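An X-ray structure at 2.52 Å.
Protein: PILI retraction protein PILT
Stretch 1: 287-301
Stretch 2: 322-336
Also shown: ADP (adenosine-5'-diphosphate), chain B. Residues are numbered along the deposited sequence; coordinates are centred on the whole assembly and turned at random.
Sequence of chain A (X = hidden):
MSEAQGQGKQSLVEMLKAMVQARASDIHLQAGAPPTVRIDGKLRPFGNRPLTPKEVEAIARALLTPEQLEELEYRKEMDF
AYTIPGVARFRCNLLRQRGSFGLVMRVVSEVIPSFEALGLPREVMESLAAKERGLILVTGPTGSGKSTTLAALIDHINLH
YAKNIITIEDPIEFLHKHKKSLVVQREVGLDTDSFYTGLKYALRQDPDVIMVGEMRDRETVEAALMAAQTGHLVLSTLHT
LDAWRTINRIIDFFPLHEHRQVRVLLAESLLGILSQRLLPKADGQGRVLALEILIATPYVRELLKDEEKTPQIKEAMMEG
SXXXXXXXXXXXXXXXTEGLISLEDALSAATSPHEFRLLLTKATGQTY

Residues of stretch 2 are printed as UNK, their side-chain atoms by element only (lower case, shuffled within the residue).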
# COMPACT_ATOMS: atom_id res chain seq x y z
N ARG A 287 7.90 8.28 -11.17
CA ARG A 287 6.58 8.74 -10.76
C ARG A 287 6.63 9.61 -9.52
O ARG A 287 7.63 9.67 -8.81
CB ARG A 287 5.65 7.55 -10.51
CG ARG A 287 5.35 6.75 -11.75
CD ARG A 287 4.25 5.75 -11.51
NE ARG A 287 4.64 4.71 -10.57
CZ ARG A 287 3.85 3.70 -10.21
NH1 ARG A 287 2.63 3.60 -10.74
NH2 ARG A 287 4.28 2.78 -9.35
N VAL A 288 5.52 10.30 -9.28
CA VAL A 288 5.41 11.23 -8.17
C VAL A 288 4.06 11.02 -7.47
O VAL A 288 3.08 10.58 -8.10
CB VAL A 288 5.58 12.69 -8.68
CG1 VAL A 288 4.59 12.98 -9.78
CG2 VAL A 288 5.45 13.69 -7.56
N LEU A 289 4.02 11.28 -6.16
CA LEU A 289 2.82 11.02 -5.38
C LEU A 289 1.89 12.23 -5.34
O LEU A 289 2.28 13.34 -4.96
CB LEU A 289 3.19 10.58 -3.96
CG LEU A 289 2.06 10.27 -2.97
CD1 LEU A 289 1.15 9.17 -3.47
CD2 LEU A 289 2.63 9.89 -1.61
N ALA A 290 0.65 12.00 -5.75
CA ALA A 290 -0.44 12.93 -5.53
C ALA A 290 -1.13 12.47 -4.26
O ALA A 290 -1.53 11.31 -4.17
CB ALA A 290 -1.39 12.95 -6.70
N LEU A 291 -1.28 13.38 -3.30
CA LEU A 291 -1.69 12.99 -1.95
C LEU A 291 -2.73 13.94 -1.38
O LEU A 291 -2.54 15.17 -1.38
CB LEU A 291 -0.46 12.91 -1.05
CG LEU A 291 -0.73 12.67 0.42
CD1 LEU A 291 -1.44 11.33 0.61
CD2 LEU A 291 0.56 12.70 1.20
N GLU A 292 -3.85 13.37 -0.93
CA GLU A 292 -4.89 14.11 -0.22
C GLU A 292 -4.89 13.70 1.25
O GLU A 292 -4.89 12.50 1.56
CB GLU A 292 -6.25 13.86 -0.84
CG GLU A 292 -7.41 14.46 -0.10
CD GLU A 292 -8.69 14.31 -0.89
OE1 GLU A 292 -8.70 14.74 -2.06
OE2 GLU A 292 -9.69 13.76 -0.36
N ILE A 293 -4.91 14.68 2.15
CA ILE A 293 -4.86 14.44 3.60
C ILE A 293 -6.09 14.95 4.32
O ILE A 293 -6.35 16.16 4.35
CB ILE A 293 -3.62 15.09 4.23
CG1 ILE A 293 -2.36 14.66 3.47
CG2 ILE A 293 -3.49 14.76 5.70
CD1 ILE A 293 -1.10 15.33 3.93
N LEU A 294 -6.86 14.03 4.91
CA LEU A 294 -7.89 14.40 5.87
C LEU A 294 -7.42 14.10 7.28
O LEU A 294 -7.14 12.96 7.62
CB LEU A 294 -9.20 13.65 5.59
CG LEU A 294 -10.28 13.83 6.66
CD1 LEU A 294 -10.52 15.30 6.90
CD2 LEU A 294 -11.58 13.16 6.25
N ILE A 295 -7.29 15.13 8.11
CA ILE A 295 -6.93 14.91 9.50
C ILE A 295 -8.16 15.07 10.36
O ILE A 295 -8.89 16.06 10.24
CB ILE A 295 -5.83 15.86 9.98
CG1 ILE A 295 -4.55 15.64 9.17
CG2 ILE A 295 -5.55 15.64 11.45
CD1 ILE A 295 -3.83 14.39 9.51
N ALA A 296 -8.41 14.10 11.23
CA ALA A 296 -9.61 14.09 12.05
C ALA A 296 -9.50 15.04 13.26
O ALA A 296 -9.43 14.60 14.41
CB ALA A 296 -9.92 12.68 12.50
N THR A 297 -9.50 16.33 12.98
CA THR A 297 -9.63 17.37 14.00
C THR A 297 -11.00 17.26 14.69
O THR A 297 -11.88 16.52 14.21
CB THR A 297 -9.46 18.75 13.37
OG1 THR A 297 -10.55 19.01 12.49
CG2 THR A 297 -8.16 18.83 12.59
N PRO A 298 -11.18 17.95 15.83
CA PRO A 298 -12.51 17.99 16.45
C PRO A 298 -13.60 18.45 15.49
O PRO A 298 -14.68 17.85 15.45
CB PRO A 298 -12.32 19.00 17.58
CG PRO A 298 -10.88 18.82 18.00
CD PRO A 298 -10.14 18.50 16.72
N TYR A 299 -13.30 19.47 14.70
CA TYR A 299 -14.29 19.97 13.75
C TYR A 299 -14.60 18.90 12.70
O TYR A 299 -15.77 18.65 12.40
CB TYR A 299 -13.81 21.28 13.10
CG TYR A 299 -14.73 21.78 12.00
CD1 TYR A 299 -15.91 22.46 12.29
CD2 TYR A 299 -14.41 21.57 10.67
CE1 TYR A 299 -16.75 22.90 11.27
CE2 TYR A 299 -15.22 22.01 9.65
CZ TYR A 299 -16.40 22.67 9.95
OH TYR A 299 -17.19 23.08 8.89
N VAL A 300 -13.57 18.24 12.17
CA VAL A 300 -13.77 17.21 11.15
C VAL A 300 -14.62 16.07 11.70
O VAL A 300 -15.42 15.46 10.98
CB VAL A 300 -12.42 16.66 10.64
CG1 VAL A 300 -12.63 15.40 9.79
CG2 VAL A 300 -11.68 17.72 9.86
N ARG A 301 -14.47 15.79 12.99
CA ARG A 301 -15.22 14.70 13.61
C ARG A 301 -16.72 14.99 13.60
O ARG A 301 -17.52 14.09 13.39
CB ARG A 301 -14.72 14.45 15.04
CG ARG A 301 -13.35 13.83 15.08
CD ARG A 301 -12.97 13.31 16.45
NE ARG A 301 -11.93 12.30 16.32
CZ ARG A 301 -10.66 12.47 16.68
NH1 ARG A 301 -10.26 13.61 17.22
NH2 ARG A 301 -9.78 11.48 16.50
N UNK A 322 -3.15 23.99 8.28
CA UNK A 322 -2.60 24.08 9.62
C UNK A 322 -2.41 22.68 10.23
O UNK A 322 -1.85 22.55 11.32
c UNK A 322 -2.33 25.81 12.57
c UNK A 322 -3.50 25.01 12.03
c UNK A 322 -4.84 25.55 12.55
c UNK A 322 -3.53 24.95 10.49
N UNK A 323 -2.85 21.64 9.52
CA UNK A 323 -2.92 20.29 10.12
C UNK A 323 -2.24 19.04 9.48
O UNK A 323 -2.37 17.96 10.07
c UNK A 323 -5.36 21.64 13.57
c UNK A 323 -5.09 20.83 11.32
c UNK A 323 -6.78 22.46 11.84
c UNK A 323 -4.72 20.83 12.65
o UNK A 323 -7.04 23.25 14.07
c UNK A 323 -4.39 19.94 10.32
c UNK A 323 -6.39 22.45 13.16
c UNK A 323 -6.13 21.66 10.93
N UNK A 324 -1.59 19.09 8.32
CA UNK A 324 -1.78 20.05 7.26
C UNK A 324 -2.54 19.28 6.19
O UNK A 324 -1.98 18.41 5.48
N UNK A 325 -3.83 19.58 6.11
CA UNK A 325 -4.70 18.96 5.12
C UNK A 325 -4.57 19.62 3.76
O UNK A 325 -3.91 20.65 3.62
c UNK A 325 -6.44 18.21 6.87
c UNK A 325 -6.16 19.02 5.60
s UNK A 325 -8.18 18.31 7.36
c UNK A 325 -8.04 19.30 8.84
N UNK A 326 -5.21 19.00 2.77
CA UNK A 326 -5.24 19.46 1.38
C UNK A 326 -6.02 18.43 0.57
O UNK A 326 -6.04 17.25 0.92
c UNK A 326 -1.76 18.21 0.98
c UNK A 326 -3.83 19.60 0.81
n UNK A 326 -1.11 17.08 0.35
c UNK A 326 -3.19 18.26 0.57
n UNK A 326 0.71 15.81 -0.23
c UNK A 326 0.19 16.87 0.39
n UNK A 326 0.98 17.72 1.03
N UNK A 327 -6.67 18.87 -0.51
CA UNK A 327 -7.38 17.95 -1.38
C UNK A 327 -6.45 17.47 -2.49
O UNK A 327 -5.35 18.01 -2.65
c UNK A 327 -9.58 19.06 -0.94
c UNK A 327 -8.62 18.60 -2.01
o UNK A 327 -8.23 19.73 -2.80
N UNK A 328 -6.88 16.46 -3.23
CA UNK A 328 -6.15 16.07 -4.43
C UNK A 328 -5.99 17.23 -5.40
O UNK A 328 -4.89 17.47 -5.89
c UNK A 328 -5.26 13.41 -3.95
c UNK A 328 -5.48 11.48 -5.87
c UNK A 328 -6.18 12.66 -6.01
c UNK A 328 -6.82 14.91 -5.16
c UNK A 328 -4.57 12.23 -3.81
c UNK A 328 -4.69 11.25 -4.78
c UNK A 328 -6.09 13.63 -5.03
N UNK A 329 -7.09 17.94 -5.66
CA UNK A 329 -7.08 18.99 -6.67
C UNK A 329 -6.14 20.09 -6.22
O UNK A 329 -5.53 20.75 -7.06
c UNK A 329 -9.39 18.53 -7.64
c UNK A 329 -8.49 19.53 -6.93
o UNK A 329 -10.61 18.79 -7.77
o UNK A 329 -8.85 17.49 -8.08
N UNK A 330 -6.01 20.28 -4.91
CA UNK A 330 -5.03 21.24 -4.38
C UNK A 330 -3.60 20.77 -4.58
O UNK A 330 -2.75 21.54 -5.00
c UNK A 330 -6.40 22.46 -2.59
c UNK A 330 -5.27 21.51 -2.89
n UNK A 330 -6.61 23.83 -0.61
c UNK A 330 -6.63 22.60 -1.10
o UNK A 330 -6.82 21.61 -0.39
N UNK A 331 -3.32 19.51 -4.29
CA UNK A 331 -1.95 19.05 -4.39
C UNK A 331 -1.51 18.99 -5.84
O UNK A 331 -0.33 19.16 -6.14
n UNK A 331 0.13 16.03 -3.88
c UNK A 331 -0.33 17.28 -3.55
c UNK A 331 0.74 17.97 -3.10
c UNK A 331 1.43 15.96 -3.64
n UNK A 331 1.82 17.13 -3.16
c UNK A 331 -1.77 17.69 -3.72
N UNK A 332 -2.47 18.77 -6.75
CA UNK A 332 -2.18 18.62 -8.18
C UNK A 332 -1.71 19.94 -8.79
O UNK A 332 -0.71 19.98 -9.50
c UNK A 332 -2.58 15.76 -9.47
c UNK A 332 -3.40 18.11 -8.94
c UNK A 332 -5.04 16.27 -9.44
c UNK A 332 -3.69 16.61 -8.83
N UNK A 333 -2.47 21.00 -8.52
CA UNK A 333 -2.04 22.37 -8.79
C UNK A 333 -0.59 22.57 -8.37
O UNK A 333 0.26 22.98 -9.18
c UNK A 333 -2.94 23.39 -8.06
c UNK A 333 -2.21 24.68 -7.84
c UNK A 333 -4.24 23.61 -8.83
N UNK A 334 -0.30 22.24 -7.12
CA UNK A 334 1.04 22.39 -6.55
C UNK A 334 2.08 21.56 -7.30
O UNK A 334 3.22 21.98 -7.48
c UNK A 334 1.01 22.03 -5.06
o UNK A 334 3.29 21.97 -2.17
c UNK A 334 2.22 21.98 -2.84
o UNK A 334 1.09 21.78 -2.33
c UNK A 334 2.33 22.23 -4.34
N UNK A 335 1.69 20.37 -7.75
CA UNK A 335 2.60 19.50 -8.50
C UNK A 335 2.79 20.02 -9.92
O UNK A 335 3.91 20.01 -10.44
c UNK A 335 3.74 16.88 -6.99
c UNK A 335 1.36 16.07 -7.12
c UNK A 335 2.27 17.28 -7.20
c UNK A 335 2.09 18.05 -8.52
N UNK A 336 1.70 20.46 -10.55
CA UNK A 336 1.76 21.02 -11.90
C UNK A 336 2.60 22.30 -11.95
O UNK A 336 3.56 22.36 -12.72
c UNK A 336 0.37 21.32 -12.44
c UNK A 336 0.66 23.13 -16.32
o UNK A 336 0.77 23.69 -17.58
c UNK A 336 0.45 21.96 -13.80
c UNK A 336 0.98 21.26 -14.88
c UNK A 336 1.08 21.83 -16.12
c UNK A 336 0.04 23.27 -14.01
c UNK A 336 0.13 23.85 -15.27
PB ADP B . 0.05 -0.42 -3.44
O1B ADP B . -0.22 -1.51 -4.46
O2B ADP B . -0.95 0.72 -3.48
O3B ADP B . 0.33 -0.92 -2.04
PA ADP B . 2.95 -0.18 -3.61
O1A ADP B . 3.04 -1.67 -3.86
O2A ADP B . 3.50 0.44 -2.33
O3A ADP B . 1.42 0.29 -3.90
O5' ADP B . 3.67 0.60 -4.82
C5' ADP B . 3.72 0.11 -6.16
C4' ADP B . 5.00 0.66 -6.79
O4' ADP B . 5.05 2.08 -6.64
C3' ADP B . 6.26 0.09 -6.14
O3' ADP B . 7.08 -0.39 -7.20
C2' ADP B . 6.90 1.26 -5.40
O2' ADP B . 8.32 1.30 -5.54
C1' ADP B . 6.29 2.50 -6.04
N9 ADP B . 6.02 3.59 -5.06
C8 ADP B . 5.48 3.44 -3.83
N7 ADP B . 5.36 4.63 -3.17
C5 ADP B . 5.84 5.58 -4.00
C6 ADP B . 6.02 7.05 -3.93
N6 ADP B . 5.63 7.73 -2.83
N1 ADP B . 6.56 7.68 -5.02
C2 ADP B . 6.94 7.00 -6.13
N3 ADP B . 6.81 5.66 -6.25
C4 ADP B . 6.28 4.91 -5.24

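Position 322 opens the segment with four side-chain carbons forked at the second; they lie out of reach of stretch 1, and the fork identifies Leu322. At position 323 one carbon leads to a six-carbon ring bearing an oxygen, which is Tyr323. Thr297 CG2 sits over one face of this ring, 3.7 Å from the Tyr323 ring centroid and only 5° off its normal, a CH-pi contact. Position 324 has no side-chain atoms and follows a cis peptide bond: Gly324, whose carbonyl O lies 3.6 Å from Ile293 CD1.

Position 325 carries two carbons, a sulfur and a terminal carbon in an unbranched chain, so it is Met325. Its SD accepts a weak hydrogen bond from Ile295 N (3.4 Å) and also packs against Leu294 CD1 (3.8 Å), while CE reaches Thr297 CG2 (3.8 Å). At position 326, three carbons, a nitrogen and a carbon holding two more nitrogens make a guanidinium, hence Arg326. Arg326 NE donates to Leu291 O at 2.9 Å, nearly linearly, and Ile293 CD1 covers one face of the group. The backbone pairs as well: Ile293 N donates to Arg326 O (3.1 Å), and Arg326 N returns a weak bond to Ile293 O (3.4 Å), forming a single antiparallel bridge.

Position 327 has one carbon carrying an oxygen and a carbon. This is Thr327, the N-cap residue, whose OG1 accepts from the backbone N of position 330 (3.1 Å). At position 328, one carbon and a six-carbon ring without oxygen give Phe328. Ala290 CB lies over one face of the ring, and Glu292 OE1 accepts from Phe328 N at 2.8 Å, satisfying an amide in the first turn of the helix.

Position 329, with two carbons, the second bearing two oxygens, is Asp329; it points away from the strand and bonds elsewhere in the structure. Position 330 has three carbons, the third bearing an oxygen and a nitrogen: Gln330, whose OE1 accepts from Thr327 N (2.7 Å), reciprocating the cap. One carbon and a five-membered ring with two nitrogens mark position 331 as His331. Its ND1 accepts from Leu291 N (3.1 Å), so this nitrogen is unprotonated in that bond.

Position 332, four carbons forked at the second, is Leu332, with CD2 4.1 Å from Ala290 CB. The three carbons of position 333, one carrying the other two, define Val333; those of position 334, the third bearing two oxygens, define Glu334. Neither reaches the strand. Position 335 has another forked set of four carbons, Leu335, whose CD2 meets Val288 CG2 at 3.7 Å. Position 336, one carbon leading to a six-carbon ring bearing one oxygen, is Tyr336, also out of reach.

The contact thus combines a short backbone bridge with side-chain bonds to the strand's backbone from Arg326 and His331. Glu292 ties the strand to the helix start, and Ala290 CB packs against the side chains of Phe328, Leu332 and Leu335. Together the stretches bury 840 Å².

Stretch 2, residues 322-336: LYGMRTFDQHLVELY
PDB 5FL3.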